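Local coordinates for uncharacterized protein (Trypanosoma cruzi, PDB 6NEY), which is a bromodomain-containing protein whose four-helix bromodomain, the part present here, probably reads acetylated lysine in a transcription-related role, at residues R20-P25 against A107-Q112; D71-A76 against A115-K120; C54-A59 against K82-N87. One frame throughout, in Å; residues are numbered along the deposited sequence.

Contact 1. Residues R20-P25 against A107-Q112; sequences RSLDRP and AFAKEQ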
loop_
_atom_site.group_PDB
_atom_site.type_symbol
_atom_site.label_atom_id
_atom_site.label_comp_id
_atom_site.label_asym_id
_atom_site.label_seq_id
_atom_site.Cartn_x
_atom_site.Cartn_y
_atom_site.Cartn_z
ATOM N N ARG A 20 -5.425 -4.272 -4.358
ATOM C CA ARG A 20 -6.759 -4.692 -3.876
ATOM C C ARG A 20 -6.575 -5.892 -2.949
ATOM O O ARG A 20 -7.320 -5.983 -1.927
ATOM C CB ARG A 20 -7.684 -4.980 -5.060
ATOM C CG ARG A 20 -8.034 -3.712 -5.827
ATOM C CD ARG A 20 -9.134 -3.931 -6.850
ATOM N NE ARG A 20 -10.384 -4.266 -6.187
ATOM C CZ ARG A 20 -11.037 -3.443 -5.363
ATOM N N SER A 21 -5.597 -6.745 -3.263
ATOM C CA SER A 21 -5.307 -7.984 -2.499
ATOM C C SER A 21 -4.849 -7.606 -1.087
ATOM O O SER A 21 -4.933 -8.473 -0.220
ATOM C CB SER A 21 -4.318 -8.898 -3.200
ATOM O OG SER A 21 -2.965 -8.496 -3.006
ATOM N N LEU A 22 -4.428 -6.353 -0.852
ATOM C CA LEU A 22 -3.922 -5.929 0.482
ATOM C C LEU A 22 -5.084 -5.536 1.398
ATOM O O LEU A 22 -4.845 -5.391 2.607
ATOM C CB LEU A 22 -2.913 -4.791 0.351
ATOM C CG LEU A 22 -1.757 -5.049 -0.612
ATOM C CD1 LEU A 22 -0.766 -3.909 -0.601
ATOM C CD2 LEU A 22 -1.051 -6.370 -0.320
ATOM N N ASP A 23 -6.304 -5.386 0.871
ATOM C CA ASP A 23 -7.488 -5.036 1.695
ATOM C C ASP A 23 -8.093 -6.346 2.224
ATOM O O ASP A 23 -8.869 -6.987 1.497
ATOM C CB ASP A 23 -8.470 -4.182 0.898
ATOM C CG ASP A 23 -9.653 -3.640 1.685
ATOM O OD1 ASP A 23 -9.569 -3.534 2.926
ATOM O OD2 ASP A 23 -10.658 -3.311 1.033
ATOM N N ARG A 24 -7.705 -6.739 3.433
ATOM C CA ARG A 24 -8.137 -7.998 4.080
ATOM C C ARG A 24 -9.306 -7.705 5.016
ATOM O O ARG A 24 -9.261 -6.793 5.854
ATOM C CB ARG A 24 -6.998 -8.607 4.901
ATOM C CG ARG A 24 -5.720 -8.835 4.109
ATOM C CD ARG A 24 -4.757 -9.665 4.926
ATOM N NE ARG A 24 -4.303 -8.965 6.135
ATOM C CZ ARG A 24 -3.475 -9.474 7.033
ATOM N NH1 ARG A 24 -3.153 -8.774 8.110
ATOM N NH2 ARG A 24 -2.989 -10.693 6.862
ATOM N N PRO A 25 -10.381 -8.512 4.926
ATOM C CA PRO A 25 -11.496 -8.409 5.868
ATOM C C PRO A 25 -11.055 -8.420 7.343
ATOM O O PRO A 25 -11.631 -7.692 8.124
ATOM C CB PRO A 25 -12.322 -9.674 5.575
ATOM C CG PRO A 25 -11.977 -10.056 4.166
ATOM C CD PRO A 25 -10.572 -9.572 3.925
ATOM N N ALA A 107 3.542 -6.595 7.509
ATOM C CA ALA A 107 4.271 -7.859 7.255
ATOM C C ALA A 107 3.646 -8.604 6.054
ATOM O O ALA A 107 4.370 -9.083 5.146
ATOM C CB ALA A 107 4.269 -8.692 8.509
ATOM N N PHE A 108 2.321 -8.684 6.037
ATOM C CA PHE A 108 1.524 -9.278 4.933
ATOM C C PHE A 108 1.801 -8.551 3.613
ATOM O O PHE A 108 2.076 -9.195 2.613
ATOM C CB PHE A 108 0.037 -9.245 5.274
ATOM C CG PHE A 108 -0.832 -9.580 4.090
ATOM C CD1 PHE A 108 -0.896 -10.882 3.629
ATOM C CD2 PHE A 108 -1.545 -8.602 3.422
ATOM C CE1 PHE A 108 -1.680 -11.215 2.537
ATOM C CE2 PHE A 108 -2.334 -8.939 2.329
ATOM C CZ PHE A 108 -2.399 -10.238 1.894
ATOM N N ALA A 109 1.797 -7.222 3.621
ATOM C CA ALA A 109 1.982 -6.385 2.419
ATOM C C ALA A 109 3.399 -6.629 1.873
ATOM O O ALA A 109 3.548 -6.863 0.668
ATOM C CB ALA A 109 1.737 -4.944 2.773
ATOM N N LYS A 110 4.409 -6.620 2.736
ATOM C CA LYS A 110 5.809 -6.936 2.336
ATOM C C LYS A 110 5.864 -8.301 1.638
ATOM O O LYS A 110 6.543 -8.400 0.596
ATOM C CB LYS A 110 6.769 -6.977 3.519
ATOM C CG LYS A 110 8.221 -7.282 3.156
ATOM C CD LYS A 110 9.163 -7.084 4.324
ATOM C CE LYS A 110 10.426 -7.930 4.305
ATOM N NZ LYS A 110 10.852 -8.324 2.943
ATOM N N GLU A 111 5.229 -9.322 2.190
ATOM C CA GLU A 111 5.262 -10.692 1.611
ATOM C C GLU A 111 4.611 -10.681 0.227
ATOM O O GLU A 111 5.176 -11.294 -0.703
ATOM C CB GLU A 111 4.547 -11.693 2.503
ATOM C CG GLU A 111 4.800 -13.129 2.078
ATOM N N GLN A 112 3.458 -10.022 0.096
ATOM C CA GLN A 112 2.688 -10.028 -1.178
ATOM C C GLN A 112 3.524 -9.289 -2.216
ATOM O O GLN A 112 3.679 -9.780 -3.370
ATOM C CB GLN A 112 1.307 -9.389 -0.986
ATOM C CG GLN A 112 0.430 -10.181 -0.031
ATOM C CD GLN A 112 0.372 -11.652 -0.381
ATOM O OE1 GLN A 112 -0.162 -12.029 -1.408
ATOM N NE2 GLN A 112 0.952 -12.494 0.461
#

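Contact 2. Residues D71-A76 against A115-K120; sequences DVNLTA and AYVTKK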
loop_
_atom_site.group_PDB
_atom_site.type_symbol
_atom_site.label_atom_id
_atom_site.label_comp_id
_atom_site.label_asym_id
_atom_site.label_seq_id
_atom_site.Cartn_x
_atom_site.Cartn_y
_atom_site.Cartn_z
ATOM N N ASP A 71 9.004 1.266 -11.199
ATOM C CA ASP A 71 9.932 0.935 -10.079
ATOM C C ASP A 71 10.116 -0.578 -9.999
ATOM O O ASP A 71 9.183 -1.242 -9.561
ATOM C CB ASP A 71 9.418 1.386 -8.708
ATOM C CG ASP A 71 9.270 2.884 -8.522
ATOM O OD1 ASP A 71 9.904 3.648 -9.298
ATOM O OD2 ASP A 71 8.536 3.271 -7.582
ATOM N N VAL A 72 11.294 -1.110 -10.325
ATOM C CA VAL A 72 11.483 -2.590 -10.353
ATOM C C VAL A 72 11.181 -3.178 -8.960
ATOM O O VAL A 72 10.611 -4.290 -8.906
ATOM C CB VAL A 72 12.871 -2.995 -10.888
ATOM C CG1 VAL A 72 14.008 -2.656 -9.939
ATOM C CG2 VAL A 72 12.894 -4.471 -11.237
ATOM N N ASN A 73 11.517 -2.495 -7.851
ATOM C CA ASN A 73 11.259 -3.074 -6.504
ATOM C C ASN A 73 9.985 -2.459 -5.904
ATOM O O ASN A 73 9.780 -2.649 -4.710
ATOM C CB ASN A 73 12.456 -2.973 -5.546
ATOM C CG ASN A 73 12.283 -3.859 -4.324
ATOM O OD1 ASN A 73 11.863 -5.013 -4.427
ATOM N ND2 ASN A 73 12.568 -3.328 -3.145
ATOM N N LEU A 74 9.150 -1.785 -6.707
ATOM C CA LEU A 74 7.865 -1.150 -6.287
ATOM C C LEU A 74 8.111 -0.268 -5.055
ATOM O O LEU A 74 7.246 -0.210 -4.158
ATOM C CB LEU A 74 6.812 -2.236 -6.010
ATOM C CG LEU A 74 6.262 -2.962 -7.246
ATOM C CD1 LEU A 74 5.346 -4.098 -6.832
ATOM C CD2 LEU A 74 5.519 -2.019 -8.180
ATOM N N THR A 75 9.227 0.457 -5.038
ATOM C CA THR A 75 9.635 1.302 -3.886
ATOM C C THR A 75 8.508 2.271 -3.511
ATOM O O THR A 75 8.245 2.428 -2.296
ATOM C CB THR A 75 10.935 2.061 -4.191
ATOM O OG1 THR A 75 11.898 1.075 -4.569
ATOM C CG2 THR A 75 11.416 2.873 -3.010
ATOM N N ALA A 76 7.909 2.942 -4.497
ATOM C CA ALA A 76 6.883 3.993 -4.296
ATOM C C ALA A 76 5.656 3.394 -3.596
ATOM O O ALA A 76 5.092 4.031 -2.669
ATOM C CB ALA A 76 6.510 4.601 -5.623
ATOM N N ALA A 115 6.648 -11.297 -3.245
ATOM C CA ALA A 115 6.266 -12.488 -4.031
ATOM C C ALA A 115 5.985 -12.046 -5.479
ATOM O O ALA A 115 6.419 -12.747 -6.428
ATOM C CB ALA A 115 5.087 -13.182 -3.399
ATOM N N TYR A 116 5.368 -10.865 -5.657
ATOM C CA TYR A 116 5.002 -10.328 -6.996
ATOM C C TYR A 116 6.285 -9.940 -7.755
ATOM O O TYR A 116 6.469 -10.336 -8.916
ATOM C CB TYR A 116 4.057 -9.129 -6.886
ATOM C CG TYR A 116 3.717 -8.533 -8.231
ATOM C CD1 TYR A 116 2.816 -9.163 -9.077
ATOM C CD2 TYR A 116 4.355 -7.395 -8.697
ATOM C CE1 TYR A 116 2.540 -8.663 -10.343
ATOM C CE2 TYR A 116 4.085 -6.874 -9.950
ATOM C CZ TYR A 116 3.185 -7.512 -10.786
ATOM O OH TYR A 116 2.936 -6.976 -12.021
ATOM N N VAL A 117 7.158 -9.164 -7.114
ATOM C CA VAL A 117 8.406 -8.645 -7.754
ATOM C C VAL A 117 9.285 -9.847 -8.136
ATOM O O VAL A 117 9.820 -9.879 -9.276
ATOM C CB VAL A 117 9.102 -7.634 -6.827
ATOM C CG1 VAL A 117 10.510 -7.279 -7.279
ATOM C CG2 VAL A 117 8.242 -6.376 -6.712
ATOM N N THR A 118 9.326 -10.858 -7.280
ATOM C CA THR A 118 10.108 -12.094 -7.536
ATOM C C THR A 118 9.537 -12.869 -8.730
ATOM O O THR A 118 10.332 -13.251 -9.627
ATOM C CB THR A 118 10.205 -12.960 -6.280
ATOM O OG1 THR A 118 10.867 -12.116 -5.343
ATOM C CG2 THR A 118 10.953 -14.247 -6.541
ATOM N N LYS A 119 8.232 -13.115 -8.742
ATOM C CA LYS A 119 7.554 -13.818 -9.874
ATOM C C LYS A 119 7.854 -13.109 -11.198
ATOM O O LYS A 119 8.249 -13.802 -12.196
ATOM C CB LYS A 119 6.046 -13.906 -9.626
ATOM C CG LYS A 119 5.341 -14.963 -10.453
ATOM C CD LYS A 119 4.659 -14.476 -11.690
ATOM C CE LYS A 119 4.485 -15.610 -12.686
ATOM N NZ LYS A 119 3.216 -15.505 -13.431
ATOM N N LYS A 120 7.678 -11.786 -11.243
ATOM C CA LYS A 120 7.801 -10.998 -12.489
ATOM C C LYS A 120 9.251 -11.077 -12.980
ATOM O O LYS A 120 9.470 -11.311 -14.184
ATOM C CB LYS A 120 7.364 -9.552 -12.278
ATOM C CG LYS A 120 5.887 -9.359 -11.968
ATOM C CD LYS A 120 4.915 -9.879 -13.006
ATOM C CE LYS A 120 4.848 -9.039 -14.264
ATOM N NZ LYS A 120 3.869 -9.599 -15.232
#

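Contact 3. Residues C54-A59 against K82-N87; sequences CDLATA and KLMVNN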
loop_
_atom_site.group_PDB
_atom_site.type_symbol
_atom_site.label_atom_id
_atom_site.label_comp_id
_atom_site.label_asym_id
_atom_site.label_seq_id
_atom_site.Cartn_x
_atom_site.Cartn_y
_atom_site.Cartn_z
ATOM N N CYS A 54 -2.098 8.422 3.023
ATOM C CA CYS A 54 -2.384 7.443 1.954
ATOM C C CYS A 54 -3.346 6.399 2.533
ATOM O O CYS A 54 -3.436 6.260 3.784
ATOM C CB CYS A 54 -1.099 6.835 1.391
ATOM S SG CYS A 54 -1.306 6.148 -0.277
ATOM N N ASP A 55 -4.090 5.742 1.661
ATOM C CA ASP A 55 -4.919 4.567 2.029
ATOM C C ASP A 55 -4.951 3.646 0.807
ATOM O O ASP A 55 -4.385 4.036 -0.223
ATOM C CB ASP A 55 -6.292 5.023 2.538
ATOM C CG ASP A 55 -7.099 5.831 1.535
ATOM O OD1 ASP A 55 -7.338 5.321 0.427
ATOM O OD2 ASP A 55 -7.507 6.959 1.883
ATOM N N LEU A 56 -5.571 2.471 0.903
ATOM C CA LEU A 56 -5.521 1.478 -0.200
ATOM C C LEU A 56 -6.340 1.945 -1.407
ATOM O O LEU A 56 -5.951 1.580 -2.519
ATOM C CB LEU A 56 -5.937 0.089 0.289
ATOM C CG LEU A 56 -4.947 -0.555 1.258
ATOM C CD1 LEU A 56 -5.530 -1.828 1.837
ATOM C CD2 LEU A 56 -3.599 -0.842 0.574
ATOM N N ALA A 57 -7.414 2.705 -1.216
ATOM C CA ALA A 57 -8.187 3.288 -2.341
ATOM C C ALA A 57 -7.273 4.214 -3.150
ATOM O O ALA A 57 -7.269 4.109 -4.388
ATOM C CB ALA A 57 -9.431 3.988 -1.836
ATOM N N THR A 58 -6.521 5.088 -2.482
ATOM C CA THR A 58 -5.554 6.035 -3.098
ATOM C C THR A 58 -4.415 5.280 -3.799
ATOM O O THR A 58 -4.037 5.680 -4.914
ATOM C CB THR A 58 -5.062 7.014 -2.033
ATOM O OG1 THR A 58 -6.254 7.703 -1.646
ATOM C CG2 THR A 58 -3.982 7.947 -2.531
ATOM N N ALA A 59 -3.866 4.246 -3.161
ATOM C CA ALA A 59 -2.819 3.385 -3.740
ATOM C C ALA A 59 -3.378 2.711 -4.995
ATOM O O ALA A 59 -2.625 2.632 -5.980
ATOM C CB ALA A 59 -2.329 2.369 -2.720
ATOM N N LYS A 82 4.119 1.943 3.921
ATOM C CA LYS A 82 4.812 2.393 5.148
ATOM C C LYS A 82 4.091 3.610 5.745
ATOM O O LYS A 82 4.013 3.716 7.003
ATOM C CB LYS A 82 6.253 2.806 4.870
ATOM C CG LYS A 82 7.053 3.078 6.133
ATOM N N LEU A 83 3.677 4.539 4.894
ATOM C CA LEU A 83 3.055 5.809 5.339
ATOM C C LEU A 83 1.699 5.497 5.987
ATOM O O LEU A 83 1.451 6.037 7.058
ATOM C CB LEU A 83 2.917 6.758 4.146
ATOM C CG LEU A 83 2.241 8.097 4.444
ATOM C CD1 LEU A 83 3.107 8.965 5.351
ATOM C CD2 LEU A 83 1.908 8.818 3.156
ATOM N N MET A 84 0.839 4.696 5.337
ATOM C CA MET A 84 -0.464 4.242 5.902
ATOM C C MET A 84 -0.256 3.673 7.309
ATOM O O MET A 84 -1.038 3.985 8.222
ATOM C CB MET A 84 -1.057 3.077 5.105
ATOM C CG MET A 84 -1.958 3.423 4.004
ATOM S SD MET A 84 -2.173 1.863 3.082
ATOM C CE MET A 84 -1.630 2.472 1.489
ATOM N N VAL A 85 0.723 2.774 7.441
ATOM C CA VAL A 85 1.015 2.030 8.694
ATOM C C VAL A 85 1.474 3.051 9.747
ATOM O O VAL A 85 0.868 3.115 10.847
ATOM C CB VAL A 85 2.056 0.925 8.401
ATOM C CG1 VAL A 85 2.665 0.318 9.659
ATOM C CG2 VAL A 85 1.439 -0.167 7.543
ATOM N N ASN A 86 2.430 3.908 9.381
ATOM C CA ASN A 86 3.042 4.861 10.349
ATOM C C ASN A 86 1.987 5.884 10.790
ATOM O O ASN A 86 1.968 6.237 11.977
ATOM C CB ASN A 86 4.322 5.478 9.790
ATOM C CG ASN A 86 5.438 4.465 9.686
ATOM N N ASN A 87 1.110 6.312 9.890
ATOM C CA ASN A 87 -0.033 7.208 10.219
ATOM C C ASN A 87 -0.984 6.547 11.223
ATOM O O ASN A 87 -1.484 7.242 12.126
ATOM C CB ASN A 87 -0.780 7.632 8.961
ATOM C CG ASN A 87 -0.009 8.680 8.182
ATOM O OD1 ASN A 87 1.040 9.151 8.625
ATOM N ND2 ASN A 87 -0.522 9.031 7.015
#

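Contact 1. Residues R20-P25 against A107-Q112
Arg24 lies flat against Phe108 at the centre of this contact. The guanidinium rests on one face of the ring with the planes 14° apart and the centres 4.5 Å apart, an off-centre cation-pi stack in which the charged group sits toward the CB end of Phe108. Arg24 CD stands over the same face, displaced toward the CD2-CE2 side, 3.7 Å from the centroid of the Phe108 ring, a CH-pi contact. A bend at chi3 (-65°) lets methylene and guanidinium share that face, and the two side chains lie alongside, pointing opposite ways. Arg24 NE also forms a salt bridge with Asp27, which would hold the guanidinium in place over the ring. Phe108 has CG anti to its backbone N (chi1 169°), which carries the ring out from its helix toward 20-25. Gln112 CG, one turn on, lies over the opposite face, near the rim. In the ring plane, Phe108 CE2 meets the backbone at Ser21 O, 3.7 Å away, and at Leu22 CA. Leu22 CD2 packs at the CE2 rim, on the side of the ring away from Arg24, 3.9 Å from Phe108 CE2 and likewise 3.9 Å from Gln112 CB, while Leu22 CD1 reaches Ala109 CB at 4.3 Å. The chain leaving the first helix of the bromodomain bundle, 12-21, at the start of the long loop to the second, is thus laid against the middle of the last, 97-124. Leu22 and Ala109 also touch Ile81 of helix 75-92, and Leu22 meets Leu56 of helix 56-64, which places the apolar side in the core between the helices.

Contact 2. Residues D71-A76 against A115-K120
Leu74 and Val117 make the buried half of this contact. Leu74 CD1 is wedged 3.7 Å from Val117 CG2 and 3.9 Å from Tyr116 CD2. The side chains of Leu74 and Val117 lie antiparallel, whereas that of Tyr116 stands nearly perpendicular to Leu74. Tyr116 CG is anti to the backbone N (chi1 178°), which brings the ring to Leu74 CD1; Lys120 CG lies over one face of that ring, toward its rim. Leu15 and Leu18 of helix 12-21 touch both Leu74 and Tyr116. The Tyr116 hydroxyl is hydrogen-bonded to Glu14, which also forms a salt bridge with Lys120.

The other half faces solvent, and Val72 and Asn73 are largely exposed residues. Here Val117 CG1, anti to its backbone N (chi1 168°), meets the turn closely, at 3.4 Å from Val72 O and 3.9 Å from Asn73 OD1. Residues 71-74 form a type I beta turn, closed by Leu74 N to Asp71 O at 2.9 Å, and Asp71 OD2 accepts from Ala76 N at 3.2 Å. The turn belongs to the connection between helices 56-64 and 75-92 and lies against the C-terminal half of the last bundle helix.

Val72 O is hydrogen-bonded to Tyr10 OH, so the polar atom beside the valine methyl is satisfied elsewhere; the pairing of the segments itself rests on apolar packing.

Contact 3. Residues C54-A59 against K82-N87
Met84 carries the apolar packing, reaching from helix 75-92 across the entry to helix 56-64. Its CE lies 4.1 Å from Cys54 SG and 4.3 Å from Ala59 CB, and its SD is 4.0 Å from Leu56 CD2, the Leu56 side chain lying roughly perpendicular to that of Met84. Met84 is off the staggered positions at both chi1 (-91°) and chi3 (-124°), and this conformation turns the terminal methyl over the backbone of Asp55, where Met84 CE comes within 3.6 Å of Asp55 C. Cys54 adds a second apolar touch, its CB 4.0 Å from Leu83 CD2.

Side chain also meets backbone: Cys54 O approaches Met84 CG at 3.2 Å, the shortest approach between the segments and a tight one.

The polar bonds lie within or beside the segments. Asp55 is the N-cap of helix 56-64, its OD1 accepting from Thr58 N at 3.0 Å with an N-H...O angle of 164°, on the syn side but out of the carboxylate plane; Thr58 OG1 adds a weak bond to the same oxygen. Asn87 ND2 is hydrogen-bonded to Lys52 O, so helix 75-92 also holds the loop just ahead of Cys54.

Leu56 touches Ile81 and is joined through its backbone to Phe31, which also packs on Met84. With Val85 resting on helix 97-124, the junction sets the end of the long loop and the start of the second bundle helix against the third.

In the fold
The three contacts tie together the all-helical bundle of a bromodomain. Contacts 1 and 2 share helix 97-124, with centres 14 Å apart, while contacts 2 and 3 share helix 75-92 and lie 18 Å apart, centre to centre, without touching. Contacts 1 and 3, 12 Å apart between centres, meet directly where Leu56 CD1 packs on Leu22 O, 3.7 Å away. Along the chain the first segments come in the order 20-25, 54-59, 71-76; contact 3 is nested inside the loop closed by contact 1, and contact 2 crosses both. Together the contacts touch helices 12-21, 56-64, 75-92 and 97-124, the four helices expected of the left-handed bromodomain bundle.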